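Long-range contacts in endo-beta-1,4-glucanase (cellulase B) (PDB 4V2X), which hydrolyses beta-1,4-linked glucans, probably including xyloglucan and mixed-linkage beta-1,3-1,4-glucans, using a catalytic module followed by an Ig-like module and a CBM46 module: residues G86-T91 with N365-E370; V170-L175 with D216-V221; T419-N424 with V463-N468. All blocks are in the same frame, centred on the assembly; numbering follows the deposited sequence. Where two conformers were deposited one is given.

Contact 1: residues G86-T91 with N365-E370; sequences GNPRVT and NRHTYE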
# COMPACT_ATOMS: atom_id res chain seq x y z
N GLY A 86 -28.36 -5.68 28.05
CA GLY A 86 -28.70 -5.42 29.44
C GLY A 86 -28.70 -3.97 29.87
O GLY A 86 -29.03 -3.68 31.02
N ASN A 87 -28.32 -3.06 28.99
CA ASN A 87 -28.45 -1.63 29.30
C ASN A 87 -29.84 -1.12 28.98
O ASN A 87 -30.51 -1.64 28.09
CB ASN A 87 -27.39 -0.80 28.58
CG ASN A 87 -26.01 -1.00 29.17
OD1 ASN A 87 -25.83 -0.96 30.39
ND2 ASN A 87 -25.03 -1.20 28.31
N PRO A 88 -30.31 -0.12 29.74
CA PRO A 88 -31.64 0.41 29.48
C PRO A 88 -31.65 1.32 28.26
O PRO A 88 -30.59 1.74 27.80
CB PRO A 88 -31.95 1.20 30.75
CG PRO A 88 -30.63 1.64 31.26
CD PRO A 88 -29.66 0.55 30.89
N ARG A 89 -32.83 1.60 27.74
CA ARG A 89 -32.96 2.64 26.73
C ARG A 89 -32.29 3.91 27.27
O ARG A 89 -32.32 4.19 28.47
CB ARG A 89 -34.44 2.91 26.41
CG ARG A 89 -35.12 1.82 25.59
CD ARG A 89 -34.73 1.89 24.12
NE ARG A 89 -35.39 0.89 23.28
CZ ARG A 89 -36.50 1.08 22.56
NH1 ARG A 89 -37.13 2.26 22.57
NH2 ARG A 89 -36.99 0.08 21.84
N VAL A 90 -31.66 4.67 26.37
CA VAL A 90 -30.93 5.87 26.73
C VAL A 90 -31.90 6.96 27.17
O VAL A 90 -32.87 7.26 26.47
CB VAL A 90 -30.08 6.39 25.55
CG1 VAL A 90 -29.31 7.64 25.96
CG2 VAL A 90 -29.12 5.29 25.07
N THR A 91 -31.64 7.54 28.34
CA THR A 91 -32.42 8.69 28.81
C THR A 91 -31.64 9.98 28.56
O THR A 91 -30.41 9.97 28.49
CB THR A 91 -32.72 8.59 30.31
OG1 THR A 91 -31.49 8.61 31.04
CG2 THR A 91 -33.49 7.31 30.62
N ASN A 365 -23.16 3.82 36.65
CA ASN A 365 -24.42 3.14 36.88
C ASN A 365 -25.53 3.89 36.15
O ASN A 365 -25.87 5.02 36.51
CB ASN A 365 -24.70 3.05 38.38
CG ASN A 365 -25.95 2.26 38.70
OD1 ASN A 365 -26.95 2.30 37.98
ND2 ASN A 365 -25.90 1.54 39.82
N ARG A 366 -26.10 3.25 35.14
CA ARG A 366 -27.07 3.91 34.27
C ARG A 366 -28.47 3.95 34.85
O ARG A 366 -29.35 4.58 34.26
CB ARG A 366 -27.10 3.20 32.94
CG ARG A 366 -25.73 3.13 32.33
CD ARG A 366 -25.83 3.28 30.85
NE ARG A 366 -24.56 3.02 30.19
CZ ARG A 366 -24.48 2.60 28.94
NH1 ARG A 366 -25.59 2.40 28.23
NH2 ARG A 366 -23.28 2.36 28.40
N HIS A 367 -28.68 3.29 35.97
CA HIS A 367 -29.97 3.32 36.64
C HIS A 367 -30.03 4.41 37.70
O HIS A 367 -31.05 5.07 37.85
CB HIS A 367 -30.27 1.96 37.24
CG HIS A 367 -30.29 0.86 36.23
ND1 HIS A 367 -31.28 0.73 35.29
CD2 HIS A 367 -29.41 -0.15 35.99
CE1 HIS A 367 -31.03 -0.32 34.52
NE2 HIS A 367 -29.90 -0.87 34.93
N THR A 368 -28.92 4.60 38.42
CA THR A 368 -28.86 5.59 39.50
C THR A 368 -27.97 6.80 39.19
O THR A 368 -27.94 7.75 39.98
CB THR A 368 -28.40 4.93 40.80
OG1 THR A 368 -27.11 4.33 40.62
CG2 THR A 368 -29.38 3.85 41.21
N TYR A 369 -27.26 6.76 38.06
CA TYR A 369 -26.40 7.86 37.61
C TYR A 369 -25.32 8.20 38.64
O TYR A 369 -25.19 9.34 39.10
CB TYR A 369 -27.24 9.09 37.24
CG TYR A 369 -28.39 8.78 36.29
CD1 TYR A 369 -28.14 8.31 35.00
CD2 TYR A 369 -29.71 8.95 36.67
CE1 TYR A 369 -29.17 8.02 34.13
CE2 TYR A 369 -30.76 8.66 35.81
CZ TYR A 369 -30.48 8.20 34.54
OH TYR A 369 -31.51 7.90 33.66
N GLU A 370 -24.55 7.19 39.02
CA GLU A 370 -23.39 7.38 39.86
C GLU A 370 -22.36 6.34 39.48
O GLU A 370 -22.69 5.36 38.83
CB GLU A 370 -23.75 7.23 41.34
CG GLU A 370 -24.30 5.86 41.71
CD GLU A 370 -24.26 5.59 43.21
OE1 GLU A 370 -24.04 6.54 43.99
OE2 GLU A 370 -24.44 4.42 43.60
O HOH W 1 -28.60 -2.71 33.71
O HOH W 2 -28.35 3.21 28.74
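In the (beta/alpha)8 barrel of this family 5 module, the loop from the first barrel strand, 68-70, meets a turn that follows the last, 354-357, and Asn-87 stacks on Arg-366. The amide and the guanidinium lie nearly parallel, 17° apart. Asn-87 CG sits over one guanidinium face, nearest NH1 at 3.6 Å and displaced toward the rim. Both groups are fixed from outside. Asn-87 ND2 bonds the carbonyls of Asn-73 and Asn-360, and Arg-366 NH1 and NH2 bond Thr-74 OG1 and Gly-72 O. Water 2, in the guanidinium plane, accepts from Arg-366 NH1 and donates to Pro-88 O.

Pro-88 packs against His-367, with Pro-88 CG 3.8 Å from His-367 CE1. Water 1 lies at the edge of that imidazole, 2.6 Å from His-367 NE2, and donates to Gly-86 O. The turn is an Asx motif with a G1 bulge. Asn-365 OD1 accepts from His-367 N in the carbonyl plane and from Thr-368 N well above it.

Tyr-369 sends its ring back toward the start of helix 92-100, against Leu-94 and Gln-97. Thr-91 is the N-cap there, and its OG1, set between backbone N and carbonyl carbon (chi1 63°), bonds Leu-94 N. The same Thr-91 OG1 meets Tyr-369 OH in a 2.7 Å hydrogen bond.

Contact 2: residues V170-L175 with D216-V221; sequences VKYRSL and DDLNTV. With CA (calcium ion), chain B.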
# COMPACT_ATOMS: atom_id res chain seq x y z
N VAL A 170 -20.54 -2.50 -1.68
CA VAL A 170 -21.91 -2.04 -1.96
C VAL A 170 -22.67 -1.73 -0.66
O VAL A 170 -23.30 -0.68 -0.54
CB VAL A 170 -22.70 -3.07 -2.80
CG1 VAL A 170 -24.20 -2.77 -2.78
CG2 VAL A 170 -22.19 -3.09 -4.24
N LYS A 171 -22.61 -2.64 0.29
CA LYS A 171 -23.29 -2.48 1.58
C LYS A 171 -22.72 -1.33 2.41
O LYS A 171 -23.46 -0.51 2.95
CB LYS A 171 -23.20 -3.79 2.36
CG LYS A 171 -24.07 -3.86 3.60
CD LYS A 171 -24.09 -5.27 4.15
CE LYS A 171 -24.82 -5.34 5.48
NZ LYS A 171 -24.95 -6.75 5.93
N TYR A 172 -21.39 -1.29 2.50
CA TYR A 172 -20.67 -0.23 3.22
C TYR A 172 -20.97 1.14 2.62
O TYR A 172 -21.29 2.09 3.34
CB TYR A 172 -19.18 -0.54 3.16
CG TYR A 172 -18.24 0.40 3.88
CD1 TYR A 172 -18.01 0.28 5.25
CD2 TYR A 172 -17.51 1.34 3.18
CE1 TYR A 172 -17.11 1.11 5.90
CE2 TYR A 172 -16.61 2.17 3.82
CZ TYR A 172 -16.41 2.05 5.18
OH TYR A 172 -15.50 2.88 5.78
N ARG A 173 -20.86 1.25 1.29
CA ARG A 173 -21.18 2.48 0.59
C ARG A 173 -22.61 2.93 0.90
O ARG A 173 -22.84 4.10 1.21
CB ARG A 173 -21.00 2.30 -0.92
CG ARG A 173 -21.56 3.41 -1.79
CD ARG A 173 -21.16 3.22 -3.24
NE ARG A 173 -19.83 3.74 -3.51
CZ ARG A 173 -19.57 5.03 -3.70
NH1 ARG A 173 -20.55 5.92 -3.64
NH2 ARG A 173 -18.33 5.43 -3.93
N SER A 174 -23.55 2.00 0.83
CA SER A 174 -24.95 2.34 1.08
C SER A 174 -25.16 2.92 2.47
O SER A 174 -25.86 3.91 2.64
CB SER A 174 -25.86 1.13 0.89
OG SER A 174 -27.19 1.48 1.22
N LEU A 175 -24.55 2.30 3.47
CA LEU A 175 -24.73 2.75 4.85
C LEU A 175 -24.15 4.15 5.03
O LEU A 175 -24.81 5.01 5.62
CB LEU A 175 -24.11 1.76 5.84
CG LEU A 175 -24.82 0.41 5.97
CD1 LEU A 175 -24.13 -0.45 7.02
CD2 LEU A 175 -26.29 0.56 6.33
N ASP A 216 -7.43 0.45 3.58
CA ASP A 216 -7.23 1.72 2.88
C ASP A 216 -8.45 2.04 2.00
O ASP A 216 -8.92 3.17 1.98
CB ASP A 216 -5.98 1.72 2.02
CG ASP A 216 -5.91 2.92 1.10
OD1 ASP A 216 -6.48 2.84 -0.03
OD2 ASP A 216 -5.34 3.96 1.50
N ASP A 217 -8.95 1.04 1.28
CA ASP A 217 -10.11 1.24 0.42
C ASP A 217 -11.37 1.63 1.21
O ASP A 217 -12.11 2.50 0.78
CB ASP A 217 -10.39 -0.01 -0.42
CG ASP A 217 -9.34 -0.24 -1.50
OD1 ASP A 217 -8.46 0.62 -1.70
OD2 ASP A 217 -9.42 -1.28 -2.17
N LEU A 218 -11.61 0.98 2.35
CA LEU A 218 -12.77 1.32 3.17
C LEU A 218 -12.68 2.74 3.70
O LEU A 218 -13.64 3.49 3.67
CB LEU A 218 -12.91 0.36 4.36
CG LEU A 218 -13.33 -1.07 4.07
CD1 LEU A 218 -13.24 -1.87 5.35
CD2 LEU A 218 -14.73 -1.15 3.48
N ASN A 219 -11.51 3.10 4.20
CA ASN A 219 -11.29 4.45 4.69
C ASN A 219 -11.45 5.49 3.59
O ASN A 219 -11.96 6.59 3.82
CB ASN A 219 -9.91 4.58 5.35
CG ASN A 219 -9.87 3.99 6.75
OD1 ASN A 219 -10.88 3.93 7.44
ND2 ASN A 219 -8.68 3.58 7.19
N THR A 220 -11.01 5.13 2.39
CA THR A 220 -10.99 6.06 1.26
C THR A 220 -12.37 6.28 0.67
O THR A 220 -12.75 7.42 0.38
CB THR A 220 -10.03 5.53 0.18
OG1 THR A 220 -8.72 5.47 0.74
CG2 THR A 220 -10.01 6.42 -1.06
N VAL A 221 -13.13 5.21 0.49
CA VAL A 221 -14.48 5.33 -0.02
C VAL A 221 -15.39 6.09 0.97
O VAL A 221 -16.25 6.86 0.58
CB VAL A 221 -15.09 3.97 -0.42
CG1 VAL A 221 -15.27 3.06 0.78
CG2 VAL A 221 -16.40 4.19 -1.18
CA CA B . -6.56 1.93 -2.18
O HOH W 3 -5.61 -0.02 -1.14
O HOH W 4 -4.38 2.96 -2.19
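Helices 165-183 and 209-227 run side by side in the same sense, their axes 10.8 Å apart and crossing at -29° over these segments, with Tyr-172 next to Leu-218 and Arg-173 next to Val-221. They are successive outer helices of the barrel, following strands 145-149 and 190-193.

Tyr-172 carries the contact. With CG anti to the backbone N (chi1 -178°), its ring reaches across to the other helix. Leu-218 CD2 lies over the middle of one face, 3.7 Å from the ring centroid, in a CH-pi contact. Val-221 CG1 comes in at the ring edge, 3.4 Å from Tyr-172 CE2, so the packing is tight there. The hydroxyl goes further: Tyr-172 OH donates to Leu-218 O at 2.9 Å, from well above the carbonyl plane. A valine in place of Tyr-172 would probably open a gap beside Leu-218 CD2 and Val-221 CG1 and leave Leu-218 O without this donor.

The far side of helix 209-227 binds calcium. Asp-216 OD1 is 2.3 Å and Asp-217 OD1 2.4 Å from the ion. Waters 3 and 4 also bind it, and OD1 of Asp-216 and of Asp-217 from the second subunit complete the site. Lys-261 and Thr-258 hold Asp-216 OD2. Asp-217 OD2 bonds Tyr-165 OH of its own chain and Lys-261 of the second subunit.

Helix 209-227 thus offers its neighbour mostly apolar groups and the Leu-218 carbonyl. On its other side the calcium and the Lys-261 side chains probably balance four carboxylates, two from each subunit.

Contact 3: residues T419-N424 with V463-N468; sequences TGLRAN and VTAEFN. With CA (calcium ion), chain C.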
# COMPACT_ATOMS: atom_id res chain seq x y z
N THR A 419 0.42 16.02 52.43
CA THR A 419 -0.08 17.11 53.29
C THR A 419 -0.66 16.61 54.60
O THR A 419 -0.75 17.37 55.57
CB THR A 419 -1.12 17.98 52.57
OG1 THR A 419 -2.18 17.16 52.08
CG2 THR A 419 -0.48 18.71 51.40
N GLY A 420 -1.05 15.34 54.64
CA GLY A 420 -1.62 14.78 55.85
C GLY A 420 -2.01 13.33 55.71
O GLY A 420 -1.95 12.76 54.62
N LEU A 421 -2.39 12.74 56.83
CA LEU A 421 -2.80 11.35 56.90
C LEU A 421 -4.02 11.29 57.80
O LEU A 421 -4.09 12.00 58.81
CB LEU A 421 -1.66 10.51 57.49
CG LEU A 421 -1.54 9.06 57.04
CD1 LEU A 421 -1.29 8.99 55.54
CD2 LEU A 421 -0.44 8.35 57.81
N ARG A 422 -5.00 10.48 57.42
CA ARG A 422 -6.18 10.26 58.25
C ARG A 422 -6.33 8.78 58.53
O ARG A 422 -6.00 7.94 57.68
CB ARG A 422 -7.44 10.80 57.58
CG ARG A 422 -7.48 12.32 57.50
CD ARG A 422 -8.74 12.83 56.82
NE ARG A 422 -8.70 14.29 56.71
CZ ARG A 422 -9.08 15.14 57.67
NH1 ARG A 422 -9.55 14.70 58.83
NH2 ARG A 422 -8.99 16.44 57.45
N ALA A 423 -6.83 8.46 59.72
CA ALA A 423 -7.15 7.08 60.09
C ALA A 423 -8.64 7.06 60.35
O ALA A 423 -9.11 7.70 61.29
CB ALA A 423 -6.39 6.66 61.33
N ASN A 424 -9.38 6.36 59.50
CA ASN A 424 -10.84 6.40 59.56
C ASN A 424 -11.35 7.85 59.62
O ASN A 424 -12.20 8.19 60.45
CB ASN A 424 -11.37 5.61 60.77
CG ASN A 424 -11.01 4.14 60.72
OD1 ASN A 424 -10.59 3.60 59.69
ND2 ASN A 424 -11.21 3.46 61.84
N VAL A 463 -6.41 3.97 56.26
CA VAL A 463 -5.48 5.07 56.45
C VAL A 463 -5.44 5.79 55.11
O VAL A 463 -5.14 5.18 54.08
CB VAL A 463 -4.07 4.59 56.84
CG1 VAL A 463 -3.09 5.75 56.81
CG2 VAL A 463 -4.10 3.94 58.22
N THR A 464 -5.80 7.07 55.11
CA THR A 464 -5.87 7.85 53.88
C THR A 464 -4.73 8.84 53.82
O THR A 464 -4.56 9.64 54.74
CB THR A 464 -7.21 8.58 53.76
OG1 THR A 464 -8.27 7.61 53.75
CG2 THR A 464 -7.27 9.41 52.47
N ALA A 465 -3.95 8.76 52.75
CA ALA A 465 -2.88 9.72 52.49
C ALA A 465 -3.41 10.84 51.62
O ALA A 465 -3.97 10.60 50.55
CB ALA A 465 -1.69 9.05 51.80
N GLU A 466 -3.19 12.07 52.10
CA GLU A 466 -3.65 13.29 51.44
C GLU A 466 -2.44 14.01 50.87
O GLU A 466 -1.39 14.08 51.51
CB GLU A 466 -4.37 14.20 52.43
CG GLU A 466 -5.63 13.59 53.02
CD GLU A 466 -6.24 14.42 54.13
OE1 GLU A 466 -5.51 15.18 54.80
OE2 GLU A 466 -7.47 14.31 54.34
N PHE A 467 -2.60 14.54 49.65
CA PHE A 467 -1.52 15.21 48.95
C PHE A 467 -1.95 16.61 48.51
O PHE A 467 -3.15 16.91 48.43
CB PHE A 467 -1.08 14.37 47.74
CG PHE A 467 -0.68 12.97 48.12
CD1 PHE A 467 0.62 12.70 48.54
CD2 PHE A 467 -1.61 11.94 48.09
CE1 PHE A 467 0.99 11.42 48.92
CE2 PHE A 467 -1.24 10.65 48.46
CZ PHE A 467 0.06 10.40 48.88
N ASN A 468 -0.98 17.47 48.23
CA ASN A 468 -1.28 18.85 47.85
C ASN A 468 -1.97 18.94 46.49
O ASN A 468 -2.71 19.89 46.22
CB ASN A 468 -0.02 19.73 47.88
CG ASN A 468 1.02 19.33 46.85
OD1 ASN A 468 1.11 18.17 46.43
ND2 ASN A 468 1.83 20.30 46.44
CA CA C . -5.51 17.06 48.51
O HOH W 5 -3.87 17.18 54.13
O HOH W 6 -4.69 17.85 50.72
O HOH W 7 -8.10 17.22 54.82
O HOH W 8 -5.09 14.57 47.92
O HOH W 9 -5.15 19.34 47.96
O HOH W 10 -5.29 17.07 46.17
O HOH W 11 -7.86 16.73 47.57
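Arg-422 and Glu-466 join across two antiparallel strands in a salt bridge, Arg-422 NE to Glu-466 OE2 at 2.7 Å. The oxygen lies in the guanidinium plane and is met on its syn side, but from 30° out of the carboxylate plane, with the two flat groups turned 66° apart. Arg-422 is extended from CG to NE; it rises off the sheet and leans back toward Gly-420, where NE reaches the carboxylate. Water 7 accepts from Arg-422 NH2 and donates to Glu-466 OE2. The other carboxylate oxygen, Glu-466 OE1, accepts from water 5, which also bonds Thr-419 OG1.

Behind these groups the strands pair in antiparallel register up to a bulge. Arg-422 and Thr-464 form a hydrogen-bonded pair, with 2.8 Å from Arg-422 N to Thr-464 O and 2.7 Å from Thr-464 N to Arg-422 O. Glu-466 N donates to Gly-420 O at 2.9 Å. Thr-419 and Gly-420 both face Glu-466 in a classic bulge, and Thr-419 N donates to Glu-466 O at 2.8 Å. On the opposite face Leu-421 CG touches Val-463 CG1 at 3.7 Å, and Leu-421 CD1 touches Ala-465 CB at 3.8 Å.

Past the bulge a calcium ion sits on Phe-467 O at 2.4 Å. Five waters and two further atoms from elsewhere in the structure bind it too. Of these, water 6 bonds Thr-419 OG1 and water 8 accepts from Phe-467 N, so the metal is tied to both strands.

The strands belong to the mixed sheet of the Ig-like module. Strand 458-467 lies between 418-423 and 473-480, where Phe-467 packs on Trp-473. Helix 445-452 packs on the Ala-423 and Val-463 end of the Leu-421 face, through Ile-451.

How the contacts relate
Contact 1 closes a long loop of chain that holds most of the catalytic barrel. Contact 2 is nested inside it, yet their centres are about 33 Å apart. Contact 3 comes later in the chain, in the Ig-like module, with its centre about 34 Å from that of contact 1. Contacts 2 and 3 lie on opposite sides of the chain's centre, about 55 Å apart between centres, and each lies at a calcium ion. That of contact 2 bridges two subunits, whereas no other protein chain touches contact 3. In family 5 barrels the active site lies at the C-terminal ends of the strands, the end from which the loops of contact 1 emerge.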